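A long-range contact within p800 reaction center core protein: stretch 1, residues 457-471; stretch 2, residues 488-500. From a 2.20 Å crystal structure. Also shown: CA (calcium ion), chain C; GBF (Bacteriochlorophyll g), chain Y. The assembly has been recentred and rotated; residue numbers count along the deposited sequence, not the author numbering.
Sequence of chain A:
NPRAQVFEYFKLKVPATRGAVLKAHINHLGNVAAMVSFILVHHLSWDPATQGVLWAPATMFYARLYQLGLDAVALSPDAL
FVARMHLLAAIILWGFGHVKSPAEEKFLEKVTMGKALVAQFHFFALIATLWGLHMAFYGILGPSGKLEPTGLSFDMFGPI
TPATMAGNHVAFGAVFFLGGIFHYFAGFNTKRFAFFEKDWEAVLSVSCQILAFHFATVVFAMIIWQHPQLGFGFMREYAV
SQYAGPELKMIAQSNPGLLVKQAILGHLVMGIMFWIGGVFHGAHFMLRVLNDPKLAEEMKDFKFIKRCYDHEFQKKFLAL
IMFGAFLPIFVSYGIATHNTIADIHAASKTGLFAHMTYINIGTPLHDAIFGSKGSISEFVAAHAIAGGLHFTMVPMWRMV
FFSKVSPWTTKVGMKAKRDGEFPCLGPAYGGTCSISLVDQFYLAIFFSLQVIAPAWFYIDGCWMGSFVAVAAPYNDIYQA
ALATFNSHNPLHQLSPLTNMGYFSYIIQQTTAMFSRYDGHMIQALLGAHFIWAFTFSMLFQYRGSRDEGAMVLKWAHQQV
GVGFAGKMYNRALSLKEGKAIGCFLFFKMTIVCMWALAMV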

# COMPACT_ATOMS: atom_id res chain seq x y z
N PHE A 457 -4.43 -13.90 11.59
CA PHE A 457 -4.83 -13.12 12.75
C PHE A 457 -5.63 -13.98 13.72
O PHE A 457 -5.39 -13.94 14.93
CB PHE A 457 -5.60 -11.88 12.32
CG PHE A 457 -4.76 -10.87 11.56
CD1 PHE A 457 -3.48 -10.52 11.98
CD2 PHE A 457 -5.24 -10.29 10.39
CE1 PHE A 457 -2.72 -9.60 11.23
CE2 PHE A 457 -4.52 -9.39 9.69
CZ PHE A 457 -3.25 -9.05 10.09
N TYR A 458 -6.52 -14.83 13.21
CA TYR A 458 -7.27 -15.71 14.11
C TYR A 458 -6.34 -16.68 14.83
O TYR A 458 -6.41 -16.84 16.06
CB TYR A 458 -8.34 -16.46 13.33
CG TYR A 458 -9.06 -17.45 14.19
CD1 TYR A 458 -10.08 -17.05 15.03
CD2 TYR A 458 -8.74 -18.79 14.16
CE1 TYR A 458 -10.74 -17.96 15.85
CE2 TYR A 458 -9.40 -19.70 14.96
CZ TYR A 458 -10.39 -19.28 15.82
OH TYR A 458 -11.07 -20.17 16.65
N ILE A 459 -5.48 -17.36 14.07
CA ILE A 459 -4.65 -18.42 14.63
C ILE A 459 -3.69 -17.87 15.67
O ILE A 459 -3.40 -18.52 16.67
CB ILE A 459 -3.93 -19.15 13.47
CG1 ILE A 459 -4.90 -20.11 12.79
CG2 ILE A 459 -2.65 -19.88 13.95
CD1 ILE A 459 -4.39 -20.61 11.44
N ASP A 460 -3.21 -16.66 15.48
CA ASP A 460 -2.32 -16.05 16.44
C ASP A 460 -3.05 -15.39 17.61
O ASP A 460 -2.42 -14.63 18.34
CB ASP A 460 -1.43 -14.99 15.79
CG ASP A 460 0.02 -15.04 16.32
OD1 ASP A 460 0.46 -16.10 16.78
OD2 ASP A 460 0.68 -14.00 16.29
N GLY A 461 -4.35 -15.64 17.81
CA GLY A 461 -5.01 -15.17 19.01
C GLY A 461 -5.51 -13.73 19.00
O GLY A 461 -5.81 -13.20 20.07
N CYS A 462 -5.60 -13.08 17.84
CA CYS A 462 -6.33 -11.82 17.74
C CYS A 462 -7.80 -11.98 18.13
O CYS A 462 -8.44 -13.00 17.85
CB CYS A 462 -6.31 -11.24 16.33
SG CYS A 462 -4.77 -10.58 15.86
N TRP A 463 -8.33 -10.94 18.77
CA TRP A 463 -9.78 -10.79 18.89
C TRP A 463 -10.35 -10.44 17.52
O TRP A 463 -9.98 -9.43 16.90
CB TRP A 463 -10.11 -9.70 19.91
CG TRP A 463 -11.58 -9.44 20.11
CD1 TRP A 463 -12.29 -8.34 19.72
CD2 TRP A 463 -12.51 -10.30 20.75
NE1 TRP A 463 -13.60 -8.45 20.11
CE2 TRP A 463 -13.76 -9.65 20.75
CE3 TRP A 463 -12.41 -11.56 21.36
CZ2 TRP A 463 -14.89 -10.21 21.29
CZ3 TRP A 463 -13.51 -12.10 21.90
CH2 TRP A 463 -14.75 -11.44 21.87
N MET A 464 -11.21 -11.31 16.99
CA MET A 464 -11.72 -11.10 15.64
C MET A 464 -13.15 -10.54 15.65
O MET A 464 -13.78 -10.45 14.60
CB MET A 464 -11.58 -12.40 14.86
CG MET A 464 -10.10 -12.88 14.69
SD MET A 464 -9.04 -11.71 13.78
CE MET A 464 -9.60 -12.02 12.13
N GLY A 465 -13.64 -10.13 16.81
CA GLY A 465 -14.90 -9.41 16.87
C GLY A 465 -14.82 -7.96 16.47
O GLY A 465 -15.87 -7.33 16.27
N SER A 466 -13.61 -7.44 16.28
CA SER A 466 -13.35 -6.01 16.16
C SER A 466 -11.98 -5.87 15.52
O SER A 466 -11.15 -6.77 15.63
CB SER A 466 -13.42 -5.33 17.55
OG SER A 466 -13.07 -3.96 17.47
N PHE A 467 -11.74 -4.73 14.86
CA PHE A 467 -10.42 -4.48 14.31
C PHE A 467 -9.46 -3.89 15.35
O PHE A 467 -8.24 -3.91 15.15
CB PHE A 467 -10.48 -3.54 13.07
CG PHE A 467 -11.35 -4.01 11.95
CD1 PHE A 467 -11.38 -5.35 11.60
CD2 PHE A 467 -12.15 -3.11 11.25
CE1 PHE A 467 -12.18 -5.78 10.57
CE2 PHE A 467 -12.95 -3.54 10.22
CZ PHE A 467 -12.97 -4.88 9.88
N VAL A 468 -9.98 -3.35 16.46
CA VAL A 468 -9.16 -2.81 17.54
C VAL A 468 -9.40 -3.59 18.81
O VAL A 468 -10.22 -4.52 18.83
CB VAL A 468 -9.43 -1.31 17.76
CG1 VAL A 468 -9.08 -0.54 16.52
CG2 VAL A 468 -10.86 -1.08 18.10
N ALA A 469 -8.67 -3.24 19.88
CA ALA A 469 -8.84 -3.88 21.18
C ALA A 469 -10.21 -3.57 21.77
O ALA A 469 -10.74 -2.47 21.63
CB ALA A 469 -7.76 -3.43 22.18
N VAL A 470 -10.77 -4.59 22.44
CA VAL A 470 -12.04 -4.48 23.13
C VAL A 470 -11.97 -3.39 24.19
O VAL A 470 -11.07 -3.39 25.04
CB VAL A 470 -12.39 -5.82 23.77
CG1 VAL A 470 -13.68 -5.71 24.54
CG2 VAL A 470 -12.51 -6.93 22.74
N ALA A 471 -12.96 -2.50 24.19
CA ALA A 471 -13.00 -1.42 25.17
C ALA A 471 -13.66 -1.88 26.47
O ALA A 471 -14.36 -2.89 26.53
CB ALA A 471 -13.73 -0.21 24.60
N HIS A 488 -12.74 -24.92 25.52
CA HIS A 488 -13.24 -25.68 24.37
C HIS A 488 -12.50 -25.48 23.06
O HIS A 488 -12.77 -26.26 22.13
CB HIS A 488 -14.72 -25.38 24.12
CG HIS A 488 -15.62 -26.02 25.14
ND1 HIS A 488 -15.78 -25.50 26.40
CD2 HIS A 488 -16.36 -27.14 25.09
CE1 HIS A 488 -16.59 -26.28 27.09
NE2 HIS A 488 -16.96 -27.28 26.31
N ASN A 489 -11.60 -24.51 22.92
CA ASN A 489 -10.93 -24.34 21.64
C ASN A 489 -9.51 -24.91 21.68
O ASN A 489 -8.65 -24.37 22.40
CB ASN A 489 -10.89 -22.87 21.24
CG ASN A 489 -10.41 -22.70 19.85
OD1 ASN A 489 -9.77 -23.59 19.30
ND2 ASN A 489 -10.76 -21.57 19.24
N PRO A 490 -9.21 -25.98 20.93
CA PRO A 490 -7.84 -26.53 20.92
C PRO A 490 -6.76 -25.52 20.56
O PRO A 490 -5.59 -25.73 20.91
CB PRO A 490 -7.90 -27.66 19.89
CG PRO A 490 -9.35 -27.92 19.62
CD PRO A 490 -10.17 -26.81 20.18
N LEU A 491 -7.11 -24.43 19.89
CA LEU A 491 -6.14 -23.39 19.58
C LEU A 491 -5.52 -22.78 20.82
O LEU A 491 -4.48 -22.12 20.72
CB LEU A 491 -6.81 -22.27 18.77
CG LEU A 491 -5.95 -21.11 18.28
CD1 LEU A 491 -4.90 -21.61 17.33
CD2 LEU A 491 -6.80 -20.10 17.58
N HIS A 492 -6.17 -22.90 21.98
CA HIS A 492 -5.59 -22.28 23.17
C HIS A 492 -4.27 -22.93 23.58
O HIS A 492 -3.49 -22.30 24.30
CB HIS A 492 -6.59 -22.31 24.32
CG HIS A 492 -6.60 -23.58 25.10
ND1 HIS A 492 -7.43 -24.63 24.79
CD2 HIS A 492 -5.89 -23.96 26.19
CE1 HIS A 492 -7.21 -25.63 25.64
NE2 HIS A 492 -6.29 -25.24 26.50
N GLN A 493 -4.01 -24.16 23.11
CA GLN A 493 -2.69 -24.79 23.26
C GLN A 493 -1.57 -23.99 22.59
O GLN A 493 -0.42 -24.03 23.03
CB GLN A 493 -2.69 -26.19 22.63
CG GLN A 493 -3.46 -27.21 23.39
CD GLN A 493 -2.75 -27.58 24.68
OE1 GLN A 493 -1.67 -28.20 24.65
NE2 GLN A 493 -3.31 -27.18 25.81
N LEU A 494 -1.88 -23.29 21.50
CA LEU A 494 -0.89 -22.55 20.73
C LEU A 494 -0.90 -21.05 20.96
O LEU A 494 0.16 -20.41 20.83
CB LEU A 494 -1.10 -22.81 19.23
CG LEU A 494 -1.37 -24.23 18.76
CD1 LEU A 494 -1.47 -24.16 17.25
CD2 LEU A 494 -0.23 -25.14 19.15
N SER A 495 -2.06 -20.47 21.29
CA SER A 495 -2.23 -19.03 21.38
C SER A 495 -3.20 -18.69 22.51
O SER A 495 -4.28 -19.29 22.57
CB SER A 495 -2.75 -18.44 20.07
OG SER A 495 -1.94 -18.79 18.97
N PRO A 496 -2.86 -17.76 23.39
CA PRO A 496 -3.89 -17.14 24.22
C PRO A 496 -4.81 -16.27 23.38
O PRO A 496 -4.38 -15.64 22.41
CB PRO A 496 -3.10 -16.27 25.20
CG PRO A 496 -1.73 -16.29 24.75
CD PRO A 496 -1.62 -17.00 23.44
N LEU A 497 -6.08 -16.24 23.75
CA LEU A 497 -6.99 -15.28 23.13
C LEU A 497 -6.75 -13.90 23.74
O LEU A 497 -7.05 -13.68 24.91
CB LEU A 497 -8.44 -15.73 23.32
CG LEU A 497 -9.45 -14.80 22.67
CD1 LEU A 497 -9.32 -14.85 21.18
CD2 LEU A 497 -10.83 -15.23 23.07
N THR A 498 -6.17 -12.99 22.98
CA THR A 498 -6.03 -11.62 23.42
C THR A 498 -7.35 -10.84 23.17
O THR A 498 -8.25 -11.29 22.48
CB THR A 498 -4.88 -10.91 22.69
OG1 THR A 498 -5.28 -10.58 21.35
CG2 THR A 498 -3.58 -11.75 22.65
N ASN A 499 -7.44 -9.67 23.75
CA ASN A 499 -8.52 -8.74 23.49
C ASN A 499 -8.19 -7.76 22.38
O ASN A 499 -8.85 -6.72 22.27
CB ASN A 499 -8.90 -7.99 24.77
CG ASN A 499 -7.82 -7.02 25.24
OD1 ASN A 499 -6.68 -7.04 24.80
ND2 ASN A 499 -8.22 -6.13 26.15
N MET A 500 -7.20 -8.08 21.54
CA MET A 500 -6.69 -7.15 20.53
C MET A 500 -7.16 -7.55 19.14
O MET A 500 -6.79 -8.60 18.62
CB MET A 500 -5.16 -7.09 20.54
CG MET A 500 -4.55 -6.61 21.86
SD MET A 500 -2.75 -6.45 21.74
CE MET A 500 -2.27 -8.16 21.63
CA CA C . 2.98 -13.70 17.00
MG GBF Y . -13.33 -25.51 12.49
CHA GBF Y . -12.18 -27.29 15.26
CHB GBF Y . -12.03 -22.75 13.85
CHC GBF Y . -13.90 -24.07 9.41
CHD GBF Y . -13.84 -28.73 10.95
NA GBF Y . -12.35 -25.11 14.18
C1A GBF Y . -12.14 -25.80 15.31
C2A GBF Y . -11.28 -25.14 16.37
C3A GBF Y . -11.63 -23.71 16.03
C4A GBF Y . -12.01 -23.87 14.61
CMA GBF Y . -12.83 -23.23 16.87
CAA GBF Y . -9.77 -25.39 16.42
CBA GBF Y . -9.13 -25.41 15.03
CGA GBF Y . -8.86 -24.02 14.48
O1A GBF Y . -8.59 -23.06 15.17
O2A GBF Y . -8.77 -23.87 13.05
NB GBF Y . -12.97 -23.66 11.74
C1B GBF Y . -12.50 -22.62 12.45
C2B GBF Y . -12.50 -21.51 11.62
C3B GBF Y . -13.01 -21.88 10.39
C4B GBF Y . -13.35 -23.24 10.51
CMB GBF Y . -12.01 -20.12 11.95
CAB GBF Y . -13.11 -20.89 9.31
CBB GBF Y . -13.41 -21.04 8.06
NC GBF Y . -13.76 -26.25 10.64
C1C GBF Y . -14.00 -25.54 9.54
C2C GBF Y . -14.42 -26.10 8.23
C3C GBF Y . -14.33 -27.44 8.83
C4C GBF Y . -13.98 -27.50 10.17
CMC GBF Y . -15.84 -25.60 7.93
CAC GBF Y . -14.61 -28.69 8.08
CBC GBF Y . -14.99 -28.69 6.63
ND GBF Y . -13.13 -27.48 12.85
C1D GBF Y . -13.32 -28.67 12.32
C2D GBF Y . -13.03 -30.05 13.12
C3D GBF Y . -12.62 -29.29 14.19
C4D GBF Y . -12.64 -27.88 14.09
CMD GBF Y . -13.13 -31.52 12.89
CAD GBF Y . -12.32 -29.61 15.60
OBD GBF Y . -11.86 -30.65 16.18
CBD GBF Y . -11.96 -28.33 16.28
CGD GBF Y . -12.86 -28.13 17.45
O1D GBF Y . -13.96 -27.58 17.35
O2D GBF Y . -12.42 -28.65 18.71
CED GBF Y . -13.32 -28.50 19.80
C1 GBF Y . -8.51 -22.59 12.48
C2 GBF Y . -8.10 -22.80 11.05
C3 GBF Y . -7.90 -21.77 10.24
C4 GBF Y . -8.12 -20.38 10.73
C5 GBF Y . -7.46 -22.01 8.82
C6 GBF Y . -8.64 -21.73 7.87
C7 GBF Y . -8.22 -21.86 6.41
C8 GBF Y . -9.01 -22.43 5.47
C9 GBF Y . -10.39 -22.95 5.80
C10 GBF Y . -8.60 -22.51 4.02
C11 GBF Y . -7.21 -22.96 3.76
C12 GBF Y . -7.00 -23.34 2.31
C13 GBF Y . -5.88 -23.96 1.90
C14 GBF Y . -5.73 -24.32 0.46
C15 GBF Y . -4.76 -24.30 2.87
O HOH W 1 -1.88 -14.71 21.10
O HOH W 2 3.01 -16.21 16.90
O HOH W 3 2.00 -14.06 19.11

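Five direct hydrogen bonds join the two stretches, and in each of them the acceptor is a backbone carbonyl. The shortest is made by Ser495, whose OG donates to Ile459 O at 2.7 Å. Ile459 lies at the end of a helix that enters from earlier in the chain, and the hydroxyl reaches its carbonyl just where Asp460 leaves helical geometry. Two residues further on, Gly461 O accepts twice from one residue, from Thr498 N at 2.9 Å and from Thr498 OG1 at 3.0 Å. The p rotamer of Thr498 (chi1 75°) places the hydroxyl on the same side as its own amide, so that both donors converge on the one oxygen. The hydroxyl also serves its own stretch, accepting from Met500 N, with Met500 N to Thr498 OG1 at 3.2 Å.

The remaining two bonds are purely backbone and run the same way, from amides of the first stretch to carbonyls of the second. Trp463 N donates to Met500 O at 2.8 Å, with an angle of 139° at the hydrogen, whereas Val470 N donates to Asn499 O at 2.9 Å in a straighter arrangement of 159°. Carbonyls of the second stretch also receive CA-H...O contacts: Cys462 CA lies 3.4 Å from Met500 O, and Ala469 CA only 3.0 Å from Asn499 O. Both oxygens thus meet an amide and the alpha carbon of the residue preceding it.

Backbone proximity is also marked at Gly461, whose CA is 4.6 Å from Leu497 CA and makes a CA-H...O contact of 3.5 Å with Pro496 O. A CB modelled at this position would point toward the second stretch and fall 2.3 Å from Pro496 O, a clash. The phi/psi values of 84/14° independently call for glycine, since the same CB would be jammed against the preceding carbonyl. Water 1 adds a bridge beside this crossing, donating to Asp460 O at 2.8 Å and to Pro496 O at 3.0 Å. The Asp460 side chain is engaged differently: its OD2 binds the calcium ion at 2.4 Å, while OD1 accepts from water 2, itself a calcium ligand, with a water O to Asp460 OD1 distance of 2.6 Å.

Apolar packing extends the contact past these polar links. Leu491 points toward the first stretch and divides its methyls between neighbours, with CD2 3.7 Å from Tyr458 CE2 and CD1 4.4 Å from Ile459 CG2. The t rotamer of Tyr458 carries its hydroxyl to Asn489, where Tyr458 OH and Asn489 ND2 are 3.0 Å apart; GBF CMB lies over one face of the ring. Asn489 OD1 accepts from Leu491 N at 2.9 Å, tying the asparagine to the start of the 3-10 segment. Further along, the CA-to-CB bond of Trp463 points toward the second stretch. Leu497 CD2 meets the edge of its indole, 4.3 Å from Trp463 CZ3, and Trp463 CB approaches Thr498 O at 3.5 Å. The contact buries 690 Å² in total, counting both sides.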